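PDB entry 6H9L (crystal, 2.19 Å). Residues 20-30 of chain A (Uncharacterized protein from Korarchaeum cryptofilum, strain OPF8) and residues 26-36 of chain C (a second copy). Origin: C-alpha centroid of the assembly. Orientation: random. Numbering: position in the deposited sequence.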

ATOM      1  N   LEU A  20     -31.340  37.766  26.921  1.00 49.59           N
ATOM      2  CA  LEU A  20     -32.452  37.231  27.696  1.00 49.32           C
ATOM      3  C   LEU A  20     -33.224  36.218  26.851  1.00 48.88           C
ATOM      4  O   LEU A  20     -33.541  35.128  27.322  1.00 48.28           O
ATOM      5  CB  LEU A  20     -33.382  38.359  28.146  1.00 49.09           C
ATOM      6  CG  LEU A  20     -34.660  37.961  28.891  1.00 50.05           C
ATOM      7  CD1 LEU A  20     -34.345  37.203  30.172  1.00 49.66           C
ATOM      8  CD2 LEU A  20     -35.502  39.194  29.183  1.00 51.47           C
ATOM      9  N   ARG A  21     -33.514  36.593  25.603  1.00 48.97           N
ATOM     10  CA  ARG A  21     -34.203  35.730  24.642  1.00 48.89           C
ATOM     11  C   ARG A  21     -33.456  34.416  24.485  1.00 46.95           C
ATOM     12  O   ARG A  21     -34.054  33.349  24.576  1.00 46.40           O
ATOM     13  CB  ARG A  21     -34.325  36.435  23.284  1.00 51.11           C
ATOM     14  CG  ARG A  21     -35.375  35.839  22.358  1.00 53.61           C
ATOM     15  CD  ARG A  21     -35.294  36.418  20.949  1.00 56.97           C
ATOM     16  NE  ARG A  21     -35.512  37.868  20.947  1.00 61.50           N
ATOM     17  CZ  ARG A  21     -34.709  38.781  20.393  1.00 65.23           C
ATOM     18  NH1 ARG A  21     -33.602  38.445  19.731  1.00 66.36           N
ATOM     19  NH2 ARG A  21     -35.032  40.065  20.499  1.00 67.73           N
ATOM     20  N   ARG A  22     -32.150  34.511  24.268  1.00 46.28           N
ATOM     21  CA  ARG A  22     -31.292  33.342  24.122  1.00 46.65           C
ATOM     22  C   ARG A  22     -31.320  32.483  25.377  1.00 45.04           C
ATOM     23  O   ARG A  22     -31.576  31.279  25.301  1.00 44.12           O
ATOM     24  CB  ARG A  22     -29.857  33.780  23.813  1.00 48.16           C
ATOM     25  CG  ARG A  22     -28.881  32.648  23.526  1.00 50.31           C
ATOM     26  CD  ARG A  22     -27.644  33.194  22.801  1.00 53.49           C
ATOM     27  NE  ARG A  22     -26.516  32.258  22.769  1.00 55.64           N
ATOM     28  CZ  ARG A  22     -26.062  31.637  21.679  1.00 58.38           C
ATOM     29  NH1 ARG A  22     -26.620  31.830  20.485  1.00 59.31           N
ATOM     30  NH2 ARG A  22     -25.030  30.805  21.783  1.00 61.19           N
ATOM     31  N   ALA A  23     -31.078  33.106  26.526  1.00 43.47           N
ATOM     32  CA  ALA A  23     -31.055  32.388  27.801  1.00 44.46           C
ATOM     33  C   ALA A  23     -32.378  31.675  28.088  1.00 43.85           C
ATOM     34  O   ALA A  23     -32.397  30.510  28.491  1.00 44.75           O
ATOM     35  CB  ALA A  23     -30.702  33.343  28.939  1.00 45.03           C
ATOM     36  N   LEU A  24     -33.484  32.375  27.882  1.00 43.46           N
ATOM     37  CA  LEU A  24     -34.801  31.799  28.137  1.00 43.37           C
ATOM     38  C   LEU A  24     -35.141  30.645  27.195  1.00 42.15           C
ATOM     39  O   LEU A  24     -35.742  29.660  27.626  1.00 41.12           O
ATOM     40  CB  LEU A  24     -35.882  32.871  28.048  1.00 44.41           C
ATOM     41  CG  LEU A  24     -37.237  32.490  28.632  1.00 46.03           C
ATOM     42  CD1 LEU A  24     -37.116  31.943  30.046  1.00 47.93           C
ATOM     43  CD2 LEU A  24     -38.208  33.655  28.609  1.00 47.63           C
ATOM     44  N   ALA A  25     -34.764  30.768  25.921  1.00 40.43           N
ATOM     45  CA  ALA A  25     -34.983  29.700  24.948  1.00 39.04           C
ATOM     46  C   ALA A  25     -34.194  28.462  25.351  1.00 39.47           C
ATOM     47  O   ALA A  25     -34.701  27.348  25.277  1.00 38.56           O
ATOM     48  CB  ALA A  25     -34.581  30.147  23.550  1.00 39.52           C
ATOM     49  N   GLU A  26     -32.960  28.668  25.799  1.00 40.72           N
ATOM     50  CA  GLU A  26     -32.101  27.568  26.211  1.00 43.14           C
ATOM     51  C   GLU A  26     -32.658  26.814  27.420  1.00 44.83           C
ATOM     52  O   GLU A  26     -32.352  25.634  27.604  1.00 47.02           O
ATOM     53  CB  GLU A  26     -30.673  28.070  26.484  1.00 44.82           C
ATOM     54  CG  GLU A  26     -29.909  28.390  25.208  1.00 46.17           C
ATOM     55  CD  GLU A  26     -28.580  29.081  25.447  1.00 48.58           C
ATOM     56  OE1 GLU A  26     -28.432  29.790  26.456  1.00 51.77           O
ATOM     57  OE2 GLU A  26     -27.675  28.939  24.603  1.00 50.56           O
ATOM     58  N   GLU A  27     -33.459  27.502  28.235  1.00 45.25           N
ATOM     59  CA  GLU A  27     -34.171  26.885  29.347  1.00 47.37           C
ATOM     60  C   GLU A  27     -35.420  26.139  28.907  1.00 45.59           C
ATOM     61  O   GLU A  27     -35.639  24.997  29.302  1.00 48.01           O
ATOM     62  CB  GLU A  27     -34.620  27.937  30.363  1.00 50.19           C
ATOM     63  CG  GLU A  27     -33.494  28.548  31.170  1.00 53.16           C
ATOM     64  CD  GLU A  27     -32.754  27.543  32.022  1.00 57.39           C
ATOM     65  OE1 GLU A  27     -31.511  27.616  32.026  1.00 60.92           O
ATOM     66  OE2 GLU A  27     -33.397  26.683  32.667  1.00 60.00           O
ATOM     67  N   LEU A  28     -36.268  26.808  28.135  1.00 41.69           N
ATOM     68  CA  LEU A  28     -37.569  26.261  27.795  1.00 40.69           C
ATOM     69  C   LEU A  28     -37.555  25.376  26.568  1.00 38.53           C
ATOM     70  O   LEU A  28     -38.223  24.355  26.575  1.00 38.53           O
ATOM     71  CB  LEU A  28     -38.596  27.373  27.593  1.00 40.84           C
ATOM     72  CG  LEU A  28     -38.756  28.327  28.778  1.00 42.20           C
ATOM     73  CD1 LEU A  28     -39.863  29.328  28.503  1.00 42.82           C
ATOM     74  CD2 LEU A  28     -39.040  27.591  30.078  1.00 44.57           C
ATOM     75  N   ILE A  29     -36.791  25.740  25.536  1.00 36.64           N
ATOM     76  CA  ILE A  29     -36.890  25.036  24.250  1.00 36.05           C
ATOM     77  C   ILE A  29     -36.612  23.531  24.339  1.00 35.51           C
ATOM     78  O   ILE A  29     -37.403  22.743  23.823  1.00 34.95           O
ATOM     79  CB  ILE A  29     -36.035  25.678  23.136  1.00 36.49           C
ATOM     80  CG1 ILE A  29     -36.556  27.087  22.826  1.00 37.35           C
ATOM     81  CG2 ILE A  29     -36.048  24.823  21.869  1.00 37.22           C
ATOM     82  CD1 ILE A  29     -38.022  27.182  22.475  1.00 37.68           C
ATOM     83  N   PRO A  30     -35.507  23.126  24.995  1.00 35.91           N
ATOM     84  CA  PRO A  30     -35.261  21.685  25.151  1.00 36.96           C
ATOM     85  C   PRO A  30     -36.486  20.925  25.711  1.00 37.87           C
ATOM     86  O   PRO A  30     -36.795  19.832  25.238  1.00 38.53           O
ATOM     87  CB  PRO A  30     -34.046  21.641  26.088  1.00 38.00           C
ATOM     88  CG  PRO A  30     -33.332  22.922  25.795  1.00 37.73           C
ATOM     89  CD  PRO A  30     -34.424  23.929  25.592  1.00 36.34           C
TER
ATOM     90  N   GLU C  26     -43.652  32.109  19.631  1.00 37.47           N
ATOM     91  CA  GLU C  26     -43.094  32.737  18.435  1.00 39.35           C
ATOM     92  C   GLU C  26     -41.791  33.514  18.705  1.00 39.74           C
ATOM     93  O   GLU C  26     -40.986  33.693  17.797  1.00 39.25           O
ATOM     94  CB  GLU C  26     -44.143  33.639  17.775  1.00 41.11           C
ATOM     95  CG  GLU C  26     -45.248  32.844  17.093  1.00 42.45           C
ATOM     96  CD  GLU C  26     -46.410  33.693  16.618  1.00 45.17           C
ATOM     97  OE1 GLU C  26     -46.653  34.771  17.201  1.00 46.28           O
ATOM     98  OE2 GLU C  26     -47.093  33.266  15.663  1.00 47.89           O
ATOM     99  N   GLU C  27     -41.592  33.966  19.943  1.00 39.58           N
ATOM    100  CA  GLU C  27     -40.334  34.591  20.367  1.00 41.23           C
ATOM    101  C   GLU C  27     -39.219  33.596  20.591  1.00 40.11           C
ATOM    102  O   GLU C  27     -38.067  33.829  20.197  1.00 41.10           O
ATOM    103  CB  GLU C  27     -40.511  35.335  21.694  1.00 43.59           C
ATOM    104  CG  GLU C  27     -41.237  36.641  21.557  1.00 46.59           C
ATOM    105  CD  GLU C  27     -40.419  37.647  20.756  1.00 49.91           C
ATOM    106  OE1 GLU C  27     -39.161  37.557  20.748  1.00 50.05           O
ATOM    107  OE2 GLU C  27     -41.038  38.530  20.131  1.00 53.03           O
ATOM    108  N   LEU C  28     -39.546  32.526  21.304  1.00 38.90           N
ATOM    109  CA  LEU C  28     -38.536  31.567  21.726  1.00 38.72           C
ATOM    110  C   LEU C  28     -38.123  30.531  20.662  1.00 38.29           C
ATOM    111  O   LEU C  28     -36.949  30.214  20.563  1.00 39.85           O
ATOM    112  CB  LEU C  28     -38.959  30.926  23.053  1.00 38.65           C
ATOM    113  CG  LEU C  28     -39.202  31.920  24.210  1.00 39.80           C
ATOM    114  CD1 LEU C  28     -39.522  31.184  25.500  1.00 40.58           C
ATOM    115  CD2 LEU C  28     -38.011  32.846  24.433  1.00 40.73           C
ATOM    116  N   ILE C  29     -39.053  30.018  19.860  1.00 38.20           N
ATOM    117  CA  ILE C  29     -38.708  28.952  18.889  1.00 37.78           C
ATOM    118  C   ILE C  29     -37.569  29.321  17.916  1.00 37.70           C
ATOM    119  O   ILE C  29     -36.655  28.517  17.736  1.00 38.09           O
ATOM    120  CB  ILE C  29     -39.938  28.429  18.109  1.00 38.04           C
ATOM    121  CG1 ILE C  29     -40.922  27.725  19.065  1.00 38.18           C
ATOM    122  CG2 ILE C  29     -39.532  27.474  16.983  1.00 38.79           C
ATOM    123  CD1 ILE C  29     -40.355  26.585  19.876  1.00 39.51           C
ATOM    124  N   PRO C  30     -37.613  30.519  17.290  1.00 37.29           N
ATOM    125  CA  PRO C  30     -36.551  30.956  16.361  1.00 37.06           C
ATOM    126  C   PRO C  30     -35.140  31.020  16.916  1.00 36.54           C
ATOM    127  O   PRO C  30     -34.181  31.076  16.151  1.00 36.07           O
ATOM    128  CB  PRO C  30     -36.957  32.382  16.024  1.00 38.24           C
ATOM    129  CG  PRO C  30     -38.433  32.370  16.137  1.00 38.55           C
ATOM    130  CD  PRO C  30     -38.712  31.501  17.327  1.00 38.06           C
ATOM    131  N   GLU C  31     -35.004  31.092  18.228  1.00 35.87           N
ATOM    132  CA  GLU C  31     -33.690  30.911  18.835  1.00 36.53           C
ATOM    133  C   GLU C  31     -32.940  29.651  18.349  1.00 36.54           C
ATOM    134  O   GLU C  31     -31.701  29.643  18.333  1.00 36.72           O
ATOM    135  CB  GLU C  31     -33.815  30.895  20.367  1.00 37.37           C
ATOM    136  CG  GLU C  31     -33.755  32.280  20.985  1.00 38.89           C
ATOM    137  CD  GLU C  31     -32.486  32.993  20.594  1.00 39.91           C
ATOM    138  OE1 GLU C  31     -32.589  34.030  19.909  1.00 40.64           O
ATOM    139  OE2 GLU C  31     -31.401  32.467  20.911  1.00 40.08           O
ATOM    140  N   VAL C  32     -33.670  28.609  17.938  1.00 35.90           N
ATOM    141  CA  VAL C  32     -33.027  27.367  17.475  1.00 36.71           C
ATOM    142  C   VAL C  32     -32.205  27.619  16.208  1.00 37.53           C
ATOM    143  O   VAL C  32     -31.118  27.073  16.073  1.00 37.51           O
ATOM    144  CB  VAL C  32     -34.000  26.175  17.245  1.00 36.56           C
ATOM    145  CG1 VAL C  32     -34.792  25.870  18.513  1.00 37.36           C
ATOM    146  CG2 VAL C  32     -34.929  26.407  16.057  1.00 35.85           C
ATOM    147  N   LEU C  33     -32.719  28.453  15.301  1.00 37.66           N
ATOM    148  CA  LEU C  33     -31.985  28.834  14.089  1.00 39.36           C
ATOM    149  C   LEU C  33     -30.747  29.685  14.372  1.00 41.67           C
ATOM    150  O   LEU C  33     -29.758  29.589  13.646  1.00 42.35           O
ATOM    151  CB  LEU C  33     -32.887  29.600  13.117  1.00 39.42           C
ATOM    152  CG  LEU C  33     -33.879  28.810  12.292  1.00 39.86           C
ATOM    153  CD1 LEU C  33     -34.968  29.733  11.768  1.00 41.22           C
ATOM    154  CD2 LEU C  33     -33.178  28.094  11.154  1.00 40.63           C
ATOM    155  N   ARG C  34     -30.818  30.506  15.423  1.00 44.09           N
ATOM    156  CA  ARG C  34     -29.751  31.447  15.784  1.00 46.59           C
ATOM    157  C   ARG C  34     -28.675  30.844  16.701  1.00 45.97           C
ATOM    158  O   ARG C  34     -27.581  31.396  16.799  1.00 48.43           O
ATOM    159  CB  ARG C  34     -30.356  32.721  16.408  1.00 48.88           C
ATOM    160  CG  ARG C  34     -31.046  33.628  15.402  1.00 50.84           C
ATOM    161  CD  ARG C  34     -31.537  34.923  16.040  1.00 54.09           C
ATOM    162  NE  ARG C  34     -32.500  34.728  17.143  1.00 54.87           N
ATOM    163  CZ  ARG C  34     -33.821  34.937  17.074  1.00 56.08           C
ATOM    164  NH1 ARG C  34     -34.414  35.360  15.957  1.00 58.20           N
ATOM    165  NH2 ARG C  34     -34.571  34.727  18.151  1.00 56.58           N
ATOM    166  N   ASN C  35     -28.935  29.679  17.295  1.00 43.25           N
ATOM    167  CA  ASN C  35     -28.116  29.174  18.397  1.00 42.13           C
ATOM    168  C   ASN C  35     -27.708  27.758  18.050  1.00 42.93           C
ATOM    169  O   ASN C  35     -28.499  26.805  18.173  1.00 42.31           O
ATOM    170  CB  ASN C  35     -28.867  29.229  19.732  1.00 41.56           C
ATOM    171  CG  ASN C  35     -28.003  28.830  20.925  1.00 42.05           C
ATOM    172  OD1 ASN C  35     -27.038  28.072  20.802  1.00 41.48           O
ATOM    173  ND2 ASN C  35     -28.377  29.314  22.100  1.00 42.44           N
ATOM    174  N   ARG C  36     -26.472  27.643  17.582  1.00 43.90           N
ATOM    175  CA  ARG C  36     -25.944  26.392  17.066  1.00 46.08           C
ATOM    176  C   ARG C  36     -25.816  25.347  18.165  1.00 45.68           C
ATOM    177  O   ARG C  36     -26.098  24.158  17.936  1.00 46.11           O
ATOM    178  CB  ARG C  36     -24.583  26.644  16.374  1.00 48.79           C
ATOM    179  CG  ARG C  36     -23.864  25.410  15.827  1.00 51.98           C
ATOM    180  CD  ARG C  36     -22.447  25.718  15.377  1.00 55.98           C
ATOM    181  NE  ARG C  36     -21.701  24.495  15.050  1.00 60.55           N
ATOM    182  CZ  ARG C  36     -21.812  23.800  13.914  1.00 61.75           C
ATOM    183  NH1 ARG C  36     -22.643  24.178  12.946  1.00 63.12           N
ATOM    184  NH2 ARG C  36     -21.083  22.706  13.743  1.00 63.24           N
TER
HETATM  185  O   HOH W   1     -24.585  30.046  18.499  1.00 43.95           O

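At the centre of the contact lies Leu28(C), whose side chain fits as a knob into a hole formed by Leu24(A), Ala25(A), Leu28(A) and Ile29(A), residues brought onto one side of the chain A helix by its turns. Its CD1 lies 3.5 Å from CD1 of Leu28(A) and 4.1 Å from CG of Leu24(A), so branched apolar chains fill the pocket without leaving a polar group to satisfy. Although Leu28(A) and Leu28(C) share the m, t rotamer, their settings differ: the copy in chain C gives up far more surface to its partner. Ile29(A) extends the apolar patch, its CD1 meeting CD1 of Ile29(C) at 3.5 Å and its CG2 meeting CG1 of Val32(C) at 3.7 Å.

Ala25(A) points toward chain C, and its small side chain permits a close backbone approach: its CA lies 5.1 Å from CA of Leu28(C). Its CB packs 3.4 Å from CB of Glu31(C), putting the aliphatic base of that glutamate against the apolar centre.

Farther out, charge takes over. Glu31(C) OE1 accepts hydrogen bonds from Arg34(C) NH2 (2.7 Å) and NE (2.9 Å), a salt bridge within chain C that helps offset the charge of a buried carboxylate. Arg21(A) lays its methylene CD 3.3 Å from Arg34(C) NH2, while its NE makes a long salt bridge to Glu27(C) OE1 at 3.7 Å.

The one direct hydrogen bond between the stretches runs from Asn35(C) ND2 to Glu26(A) OE2, at 2.6 Å. The amide suits its place: it donates here while its side chain caps a backbone N just past the stretch. Its ND2 also lies over one face of the Arg22(A) guanidinium, 3.3 Å from CZ. Water 1 accepts a hydrogen bond from Arg36(C) N (3.2 Å) and a weak one from Arg22(A) NH1 (3.4 Å), bridging the two chains. Together the stretches bury 661 Å².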